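Local atomic coordinates of putative oxidoreductase (PDB entry 3KUX), a protein that is a putative oxidoreductase that probably binds NAD(P) in a Rossmann-fold domain and carries a C-terminal alpha/beta domain, its substrate not established. Residues V148-S153 and R225-S230; E196-D201 and F215-S220; M277-V282 and L295-G300. All blocks are in the same frame, centred on the assembly; numbering follows the deposited sequence.

Contact 1: residues V148-S153 and R225-S230; sequences VVYFES and RVVLHS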
loop_
_atom_site.group_PDB
_atom_site.type_symbol
_atom_site.label_atom_id
_atom_site.label_comp_id
_atom_site.label_asym_id
_atom_site.label_seq_id
_atom_site.Cartn_x
_atom_site.Cartn_y
_atom_site.Cartn_z
ATOM N N VAL A 148 1.844 0.572 24.438
ATOM C CA VAL A 148 2.877 0.272 23.454
ATOM C C VAL A 148 3.973 1.337 23.465
ATOM O O VAL A 148 3.678 2.531 23.412
ATOM C CB VAL A 148 2.273 0.179 22.044
ATOM C CG1 VAL A 148 3.362 0.032 20.999
ATOM C CG2 VAL A 148 1.297 -0.976 21.975
ATOM N N VAL A 149 5.231 0.905 23.533
ATOM C CA VAL A 149 6.360 1.840 23.564
ATOM C C VAL A 149 7.333 1.653 22.403
ATOM O O VAL A 149 8.211 2.481 22.197
ATOM C CB VAL A 149 7.165 1.743 24.882
ATOM C CG1 VAL A 149 6.269 2.005 26.075
ATOM C CG2 VAL A 149 7.845 0.382 25.000
ATOM N N TYR A 150 7.174 0.576 21.643
ATOM C CA TYR A 150 8.117 0.261 20.580
ATOM C C TYR A 150 7.441 -0.489 19.447
ATOM O O TYR A 150 6.697 -1.440 19.685
ATOM C CB TYR A 150 9.262 -0.591 21.134
ATOM C CG TYR A 150 10.408 -0.807 20.170
ATOM C CD1 TYR A 150 11.349 0.194 19.943
ATOM C CD2 TYR A 150 10.560 -2.015 19.494
ATOM C CE1 TYR A 150 12.406 0.001 19.058
ATOM C CE2 TYR A 150 11.620 -2.218 18.614
ATOM C CZ TYR A 150 12.534 -1.205 18.404
ATOM O OH TYR A 150 13.577 -1.394 17.535
ATOM N N PHE A 151 7.709 -0.069 18.215
ATOM C CA PHE A 151 7.186 -0.762 17.045
ATOM C C PHE A 151 8.262 -0.906 15.972
ATOM O O PHE A 151 8.803 0.087 15.482
ATOM C CB PHE A 151 5.961 -0.031 16.496
ATOM C CG PHE A 151 5.394 -0.634 15.233
ATOM C CD1 PHE A 151 4.828 -1.901 15.240
ATOM C CD2 PHE A 151 5.402 0.082 14.043
ATOM C CE1 PHE A 151 4.297 -2.451 14.074
ATOM C CE2 PHE A 151 4.872 -0.457 12.871
ATOM C CZ PHE A 151 4.319 -1.723 12.886
ATOM N N GLU A 152 8.572 -2.146 15.615
ATOM C CA GLU A 152 9.601 -2.414 14.621
ATOM C C GLU A 152 9.027 -3.205 13.452
ATOM O O GLU A 152 8.419 -4.256 13.633
ATOM C CB GLU A 152 10.781 -3.154 15.254
ATOM C CG GLU A 152 11.963 -3.366 14.316
ATOM C CD GLU A 152 13.244 -3.720 15.057
ATOM O OE1 GLU A 152 14.234 -4.097 14.395
ATOM O OE2 GLU A 152 13.265 -3.612 16.302
ATOM N N SER A 153 9.228 -2.682 12.248
ATOM C CA SER A 153 8.630 -3.245 11.050
ATOM C C SER A 153 9.691 -3.383 9.959
ATOM O O SER A 153 10.290 -2.385 9.551
ATOM C CB SER A 153 7.485 -2.340 10.581
ATOM O OG SER A 153 6.904 -2.805 9.377
ATOM N N ARG A 225 8.883 4.698 20.300
ATOM C CA ARG A 225 9.760 4.657 19.127
ATOM C C ARG A 225 9.221 3.695 18.071
ATOM O O ARG A 225 8.732 2.609 18.393
ATOM C CB ARG A 225 11.184 4.247 19.504
ATOM C CG ARG A 225 11.875 5.166 20.488
ATOM C CD ARG A 225 12.012 6.586 19.981
ATOM N NE ARG A 225 11.696 7.522 21.059
ATOM C CZ ARG A 225 12.594 8.080 21.864
ATOM N NH1 ARG A 225 13.881 7.824 21.707
ATOM N NH2 ARG A 225 12.202 8.903 22.824
ATOM N N VAL A 226 9.320 4.102 16.810
ATOM C CA VAL A 226 8.942 3.251 15.688
ATOM C C VAL A 226 10.128 3.065 14.744
ATOM O O VAL A 226 10.701 4.041 14.269
ATOM C CB VAL A 226 7.772 3.865 14.900
ATOM C CG1 VAL A 226 7.616 3.181 13.552
ATOM C CG2 VAL A 226 6.482 3.783 15.708
ATOM N N VAL A 227 10.502 1.820 14.474
ATOM C CA VAL A 227 11.623 1.567 13.577
ATOM C C VAL A 227 11.176 0.846 12.313
ATOM O O VAL A 227 10.666 -0.274 12.372
ATOM C CB VAL A 227 12.745 0.764 14.266
ATOM C CG1 VAL A 227 13.828 0.374 13.256
ATOM C CG2 VAL A 227 13.348 1.573 15.396
ATOM N N LEU A 228 11.366 1.498 11.169
ATOM C CA LEU A 228 11.031 0.900 9.884
ATOM C C LEU A 228 12.328 0.566 9.168
ATOM O O LEU A 228 13.222 1.403 9.094
ATOM C CB LEU A 228 10.200 1.865 9.035
ATOM C CG LEU A 228 9.079 2.636 9.732
ATOM C CD1 LEU A 228 8.344 3.529 8.733
ATOM C CD2 LEU A 228 8.111 1.695 10.435
ATOM N N HIS A 229 12.430 -0.643 8.629
ATOM C CA HIS A 229 13.702 -1.118 8.112
ATOM C C HIS A 229 13.538 -2.038 6.902
ATOM O O HIS A 229 12.644 -2.881 6.864
ATOM C CB HIS A 229 14.465 -1.850 9.229
ATOM C CG HIS A 229 15.848 -2.278 8.843
ATOM N ND1 HIS A 229 16.974 -1.828 9.497
ATOM C CD2 HIS A 229 16.285 -3.111 7.869
ATOM C CE1 HIS A 229 18.047 -2.365 8.941
ATOM N NE2 HIS A 229 17.656 -3.146 7.952
ATOM N N SER A 230 14.411 -1.884 5.912
ATOM C CA SER A 230 14.437 -2.824 4.796
ATOM C C SER A 230 15.852 -3.021 4.252
ATOM O O SER A 230 16.736 -2.188 4.476
ATOM C CB SER A 230 13.491 -2.376 3.685
ATOM O OG SER A 230 13.235 -3.444 2.796
#

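Contact 2: residues E196-D201 and F215-S220; sequences ETLNVD and FHAVLS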
loop_
_atom_site.group_PDB
_atom_site.type_symbol
_atom_site.label_atom_id
_atom_site.label_comp_id
_atom_site.label_asym_id
_atom_site.label_seq_id
_atom_site.Cartn_x
_atom_site.Cartn_y
_atom_site.Cartn_z
ATOM N N GLU A 196 7.071 13.017 16.047
ATOM C CA GLU A 196 7.615 14.355 16.249
ATOM C C GLU A 196 8.805 14.581 15.318
ATOM O O GLU A 196 8.942 15.645 14.718
ATOM C CB GLU A 196 8.014 14.567 17.711
ATOM C CG GLU A 196 6.833 14.585 18.678
ATOM C CD GLU A 196 7.220 15.027 20.086
ATOM O OE1 GLU A 196 8.181 14.457 20.652
ATOM O OE2 GLU A 196 6.553 15.943 20.629
ATOM N N THR A 197 9.656 13.569 15.187
ATOM C CA THR A 197 10.775 13.635 14.264
ATOM C C THR A 197 10.909 12.359 13.449
ATOM O O THR A 197 10.554 11.276 13.909
ATOM C CB THR A 197 12.097 13.860 15.003
ATOM O OG1 THR A 197 12.392 12.717 15.816
ATOM C CG2 THR A 197 12.011 15.094 15.876
ATOM N N LEU A 198 11.438 12.501 12.236
ATOM C CA LEU A 198 11.765 11.359 11.385
ATOM C C LEU A 198 13.256 11.360 11.077
ATOM O O LEU A 198 13.782 12.342 10.559
ATOM C CB LEU A 198 10.976 11.431 10.078
ATOM C CG LEU A 198 11.434 10.461 8.992
ATOM C CD1 LEU A 198 11.058 9.041 9.367
ATOM C CD2 LEU A 198 10.827 10.830 7.658
ATOM N N ASN A 199 13.939 10.266 11.403
ATOM C CA ASN A 199 15.366 10.137 11.108
ATOM C C ASN A 199 15.644 8.951 10.198
ATOM O O ASN A 199 15.467 7.799 10.598
ATOM C CB ASN A 199 16.166 9.983 12.394
ATOM C CG ASN A 199 17.663 10.143 12.173
ATOM O OD1 ASN A 199 18.114 10.446 11.068
ATOM N ND2 ASN A 199 18.439 9.949 13.229
ATOM N N VAL A 200 16.094 9.222 8.980
ATOM C CA VAL A 200 16.271 8.146 8.012
ATOM C C VAL A 200 17.709 7.967 7.564
ATOM O O VAL A 200 18.416 8.932 7.287
ATOM C CB VAL A 200 15.379 8.344 6.779
ATOM C CG1 VAL A 200 15.701 7.297 5.724
ATOM C CG2 VAL A 200 13.907 8.279 7.184
ATOM N N ASP A 201 18.133 6.714 7.497
ATOM C CA ASP A 201 19.469 6.386 7.033
ATOM C C ASP A 201 19.357 5.523 5.787
ATOM O O ASP A 201 19.025 4.339 5.877
ATOM C CB ASP A 201 20.243 5.642 8.126
ATOM C CG ASP A 201 21.544 5.032 7.614
ATOM O OD1 ASP A 201 21.889 3.917 8.066
ATOM O OD2 ASP A 201 22.218 5.664 6.766
ATOM N N PHE A 215 17.462 0.812 3.942
ATOM C CA PHE A 215 16.992 1.973 4.696
ATOM C C PHE A 215 16.570 1.618 6.109
ATOM O O PHE A 215 15.977 0.566 6.347
ATOM C CB PHE A 215 15.875 2.727 3.956
ATOM C CG PHE A 215 14.515 2.102 4.077
ATOM C CD1 PHE A 215 13.831 2.122 5.278
ATOM C CD2 PHE A 215 13.902 1.529 2.974
ATOM C CE1 PHE A 215 12.565 1.555 5.387
ATOM C CE2 PHE A 215 12.636 0.961 3.074
ATOM C CZ PHE A 215 11.968 0.976 4.282
ATOM N N HIS A 216 16.889 2.510 7.039
ATOM C CA HIS A 216 16.588 2.316 8.450
ATOM C C HIS A 216 16.004 3.615 8.993
ATOM O O HIS A 216 16.720 4.601 9.164
ATOM C CB HIS A 216 17.872 1.941 9.192
ATOM C CG HIS A 216 17.658 1.501 10.605
ATOM N ND1 HIS A 216 17.964 2.299 11.686
ATOM C CD2 HIS A 216 17.191 0.337 11.117
ATOM C CE1 HIS A 216 17.684 1.650 12.803
ATOM N NE2 HIS A 216 17.212 0.457 12.486
ATOM N N ALA A 217 14.694 3.628 9.235
ATOM C CA ALA A 217 14.007 4.852 9.657
ATOM C C ALA A 217 13.555 4.778 11.097
ATOM O O ALA A 217 13.016 3.765 11.534
ATOM C CB ALA A 217 12.816 5.127 8.762
ATOM N N VAL A 218 13.765 5.865 11.830
ATOM C CA VAL A 218 13.292 5.968 13.199
ATOM C C VAL A 218 12.299 7.118 13.324
ATOM O O VAL A 218 12.642 8.275 13.070
ATOM C CB VAL A 218 14.457 6.212 14.173
ATOM C CG1 VAL A 218 13.934 6.433 15.583
ATOM C CG2 VAL A 218 15.438 5.053 14.131
ATOM N N LEU A 219 11.065 6.793 13.704
ATOM C CA LEU A 219 10.035 7.798 13.965
ATOM C C LEU A 219 9.868 7.949 15.465
ATOM O O LEU A 219 9.643 6.966 16.172
ATOM C CB LEU A 219 8.704 7.398 13.332
ATOM C CG LEU A 219 8.624 7.407 11.804
ATOM C CD1 LEU A 219 9.613 6.412 11.202
ATOM C CD2 LEU A 219 7.211 7.105 11.336
ATOM N N SER A 220 9.976 9.181 15.947
ATOM C CA SER A 220 10.004 9.440 17.383
ATOM C C SER A 220 8.702 10.047 17.932
ATOM O O SER A 220 8.180 11.031 17.397
ATOM C CB SER A 220 11.202 10.332 17.725
ATOM O OG SER A 220 11.563 10.187 19.087
HETATM O O HOH W 1 13.166 10.548 14.747
#

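Contact 3: residues M277-V282 and L295-G300; sequences MRDGIV and LLTLPG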
loop_
_atom_site.group_PDB
_atom_site.type_symbol
_atom_site.label_atom_id
_atom_site.label_comp_id
_atom_site.label_asym_id
_atom_site.label_seq_id
_atom_site.Cartn_x
_atom_site.Cartn_y
_atom_site.Cartn_z
HETATM N N MSE A 277 -0.783 -18.951 7.621
HETATM C CA MSE A 277 -0.647 -20.023 8.601
HETATM C C MSE A 277 0.635 -19.913 9.437
HETATM O O MSE A 277 0.961 -20.814 10.204
HETATM C CB MSE A 277 -0.798 -21.402 7.948
HETATM C CG MSE A 277 -2.155 -21.638 7.255
HETATM SE SE MSE A 277 -3.779 -21.317 8.325
HETATM C CE MSE A 277 -3.402 -22.497 9.830
ATOM N N ARG A 278 1.318 -18.778 9.333
ATOM C CA ARG A 278 2.532 -18.553 10.117
ATOM C C ARG A 278 2.314 -17.596 11.289
ATOM O O ARG A 278 2.772 -16.456 11.263
ATOM C CB ARG A 278 3.662 -18.036 9.227
ATOM C CG ARG A 278 4.992 -18.011 9.932
ATOM C CD ARG A 278 6.132 -17.821 8.967
ATOM N NE ARG A 278 7.424 -17.932 9.637
ATOM C CZ ARG A 278 8.586 -17.675 9.048
ATOM N NH1 ARG A 278 8.608 -17.286 7.780
ATOM N NH2 ARG A 278 9.724 -17.800 9.721
ATOM N N ASP A 279 1.633 -18.081 12.321
ATOM C CA ASP A 279 1.237 -17.252 13.457
ATOM C C ASP A 279 2.398 -16.630 14.207
ATOM O O ASP A 279 3.473 -17.215 14.315
ATOM C CB ASP A 279 0.388 -18.067 14.429
ATOM C CG ASP A 279 -0.997 -18.367 13.880
ATOM O OD1 ASP A 279 -1.399 -17.721 12.882
ATOM O OD2 ASP A 279 -1.682 -19.244 14.450
ATOM N N GLY A 280 2.167 -15.434 14.731
ATOM C CA GLY A 280 3.131 -14.784 15.597
ATOM C C GLY A 280 2.887 -15.223 17.025
ATOM O O GLY A 280 2.005 -16.035 17.285
ATOM N N ILE A 281 3.657 -14.674 17.955
ATOM C CA ILE A 281 3.607 -15.116 19.341
ATOM C C ILE A 281 3.450 -13.946 20.295
ATOM O O ILE A 281 4.167 -12.949 20.191
ATOM C CB ILE A 281 4.887 -15.887 19.708
ATOM C CG1 ILE A 281 4.892 -17.246 19.004
ATOM C CG2 ILE A 281 5.007 -16.048 21.216
ATOM C CD1 ILE A 281 6.232 -17.928 19.012
ATOM N N VAL A 282 2.511 -14.064 21.225
ATOM C CA VAL A 282 2.338 -13.031 22.237
ATOM C C VAL A 282 2.979 -13.439 23.563
ATOM O O VAL A 282 2.852 -14.580 24.002
ATOM C CB VAL A 282 0.858 -12.681 22.456
ATOM C CG1 VAL A 282 0.726 -11.619 23.543
ATOM C CG2 VAL A 282 0.233 -12.198 21.154
ATOM N N LEU A 295 -0.649 -16.106 18.556
ATOM C CA LEU A 295 -1.840 -15.321 18.290
ATOM C C LEU A 295 -2.374 -15.629 16.901
ATOM O O LEU A 295 -1.675 -15.457 15.903
ATOM C CB LEU A 295 -1.531 -13.833 18.404
ATOM C CG LEU A 295 -2.642 -12.885 17.961
ATOM C CD1 LEU A 295 -3.784 -12.917 18.955
ATOM C CD2 LEU A 295 -2.094 -11.480 17.821
ATOM N N LEU A 296 -3.618 -16.091 16.850
ATOM C CA LEU A 296 -4.288 -16.409 15.593
ATOM C C LEU A 296 -4.188 -15.246 14.611
ATOM O O LEU A 296 -4.662 -14.149 14.898
ATOM C CB LEU A 296 -5.756 -16.716 15.868
ATOM C CG LEU A 296 -6.614 -17.055 14.656
ATOM C CD1 LEU A 296 -6.257 -18.453 14.153
ATOM C CD2 LEU A 296 -8.092 -16.951 15.005
ATOM N N THR A 297 -3.580 -15.489 13.455
ATOM C CA THR A 297 -3.384 -14.438 12.455
ATOM C C THR A 297 -4.597 -14.259 11.542
ATOM O O THR A 297 -4.969 -15.175 10.813
ATOM C CB THR A 297 -2.173 -14.752 11.555
ATOM O OG1 THR A 297 -1.000 -14.884 12.361
ATOM C CG2 THR A 297 -1.963 -13.650 10.545
ATOM N N LEU A 298 -5.209 -13.079 11.564
ATOM C CA LEU A 298 -6.291 -12.797 10.631
ATOM C C LEU A 298 -5.806 -12.934 9.187
ATOM O O LEU A 298 -4.654 -12.616 8.878
ATOM C CB LEU A 298 -6.855 -11.402 10.865
ATOM C CG LEU A 298 -7.384 -11.181 12.283
ATOM C CD1 LEU A 298 -7.995 -9.796 12.417
ATOM C CD2 LEU A 298 -8.389 -12.258 12.644
ATOM N N PRO A 299 -6.674 -13.436 8.300
ATOM C CA PRO A 299 -6.311 -13.551 6.892
ATOM C C PRO A 299 -6.137 -12.189 6.223
ATOM O O PRO A 299 -6.835 -11.229 6.571
ATOM C CB PRO A 299 -7.507 -14.284 6.278
ATOM C CG PRO A 299 -8.173 -14.977 7.423
ATOM C CD PRO A 299 -7.937 -14.125 8.618
ATOM N N GLY A 300 -5.207 -12.107 5.272
ATOM C CA GLY A 300 -5.040 -10.901 4.467
ATOM C C GLY A 300 -6.328 -10.663 3.714
ATOM O O GLY A 300 -7.080 -11.603 3.457
HETATM O O HOH W 2 -0.047 -13.891 14.642
#

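Contact 1: residues V148-S153 and R225-S230
The Y150 ring crosses R225 of the neighbouring strand at about a right angle and touches V227. Beyond CB, CG is anti to the backbone N (chi1 -171°), beside the carbonyl carbon; Y150 CD1 comes 4.1 Å from CB of R225, and further out CE1 is also 4.1 Å from CG2 of V227. At the tip, OH touches the same V227 CG2 at 3.7 Å and donates to OE2 of E152, 2.6 Å away, arriving from above the carboxylate plane. Tyrosine suits this place because its ring carbons touch aliphatic groups while its hydroxyl reaches a polar neighbour. Five backbone hydrogen bonds join the two parallel strands, for example F151 N to R225 O and S153 N to V227 O (2.8 Å). On the other face CD2 of the F151 ring meets CG1 of V226 at 3.8 Å, at the ring edge, and F151 and L228 pack against helix 176-192. S153 belongs to this face too, its OG bonded to R240. Along its far side 148-153 pairs with strand 241-245, where V149 and Y150 form a classic beta bulge opposite H244. The pairing thus rests on main-chain bonds, with F151 and L228 turned to the helices and the tyrosine-glutamate bond on the other, less buried face.

Contact 2: residues E196-D201 and F215-S220
F215 and H216 bring the flat groups to this contact; H216 pairs with D201, F215 is the next residue along, and their rings serve opposite faces of a beta hairpin, strands 197-203 and 214-221. The phenylalanine ring leads away from D201 into the helix-covered side, where it meets W177 edge-to-face; of its side chain, CB is the nearest part, 4.0 Å from D201 O. The imidazole of H216 goes to the other face and meets the ring of H229 at about 75° between planes. Between the strands the backbone bonds are regular: N199 and V218 form a hydrogen-bonded pair, N to O at 2.9 Å each way, and D201 and H216 another. V200 with A217 and L198 with L219 are non-hydrogen-bonded pairs on the F215 side. There CG2 of V200, a residue that touches W177 of helix 176-192, comes 3.7 Å from CB of A217, a close pairing that alanine's small side chain suits. L198 and L219 lie side by side, L198 CD1 to L219 CD1 3.5 Å. On the more exposed face polar residues are accommodated: T197 holds OG1 between its backbone N and carbonyl carbon (chi1 66°), beside CB of S220. A water touches T197 OG1 and donates to V218 O at 2.9 Å.

Contact 3: residues M277-V282 and L295-G300
D279 and T297 meet through one carboxylate oxygen, D279 OD1, which takes two hydrogen bonds from the threonine. The hydroxyl OG1 of T297 donates at 2.9 Å, meeting OD1 on its anti side and 31° out of the carboxylate plane. The amide N of T297 donates to the same D279 OD1 at 3.2 Å, from well above that plane and from the same face. With chi1 of T297 at -58°, OG1 lies beside its own backbone N, which brings both donors to one acceptor; two such donors would be expected to favour an ionised aspartate. Threonine suits the place because its hydroxyl also accepts: a water 2.7 Å away donates to T297 OG1. That water donates as well to O of L295 and accepts from N of G280 at 2.7 Å, so both its hydrogens are used and three backbone or hydroxyl groups are satisfied through it. The segments form the open end of a beta hairpin, strands 280-285 and 290-295, at the margin of the domain's mixed sheet, where regular pairing gives way to a loop leading to helix 303-313. L295 N donates to G280 O at 2.9 Å. Further into the hairpin V282 is backbone hydrogen-bonded to K293, and CG2 of V282 packs 3.7 Å from CB of L295, both side chains also touching Y250. T297 and L295 rest on helix 131-142, at T135. R278 turns its CB away from the loop, and its guanidinium NH1 forms a salt bridge with E237.

Overall arrangement
All three contacts belong to the mixed sheet of the C-terminal domain, and all are partly buried. Contacts 1 and 2, with five buried residues each, adjoin, their centres about 10 Å apart: strands 224-231 and 214-221 are direct neighbours, and helix 176-192 covers one face of both. Contact 1 is the sheet's parallel pairing and contact 2 an antiparallel hairpin; each sets a buried, largely apolar face against a more polar one. Contact 3 is more exposed, with three buried and three exposed residues of eight, and its centre lies about 19 Å from that of contact 1 and about 28 Å from that of contact 2. There strand pairing is ending, so an aspartate, a threonine and a water supply much of the bonding that backbone ladders provide elsewhere.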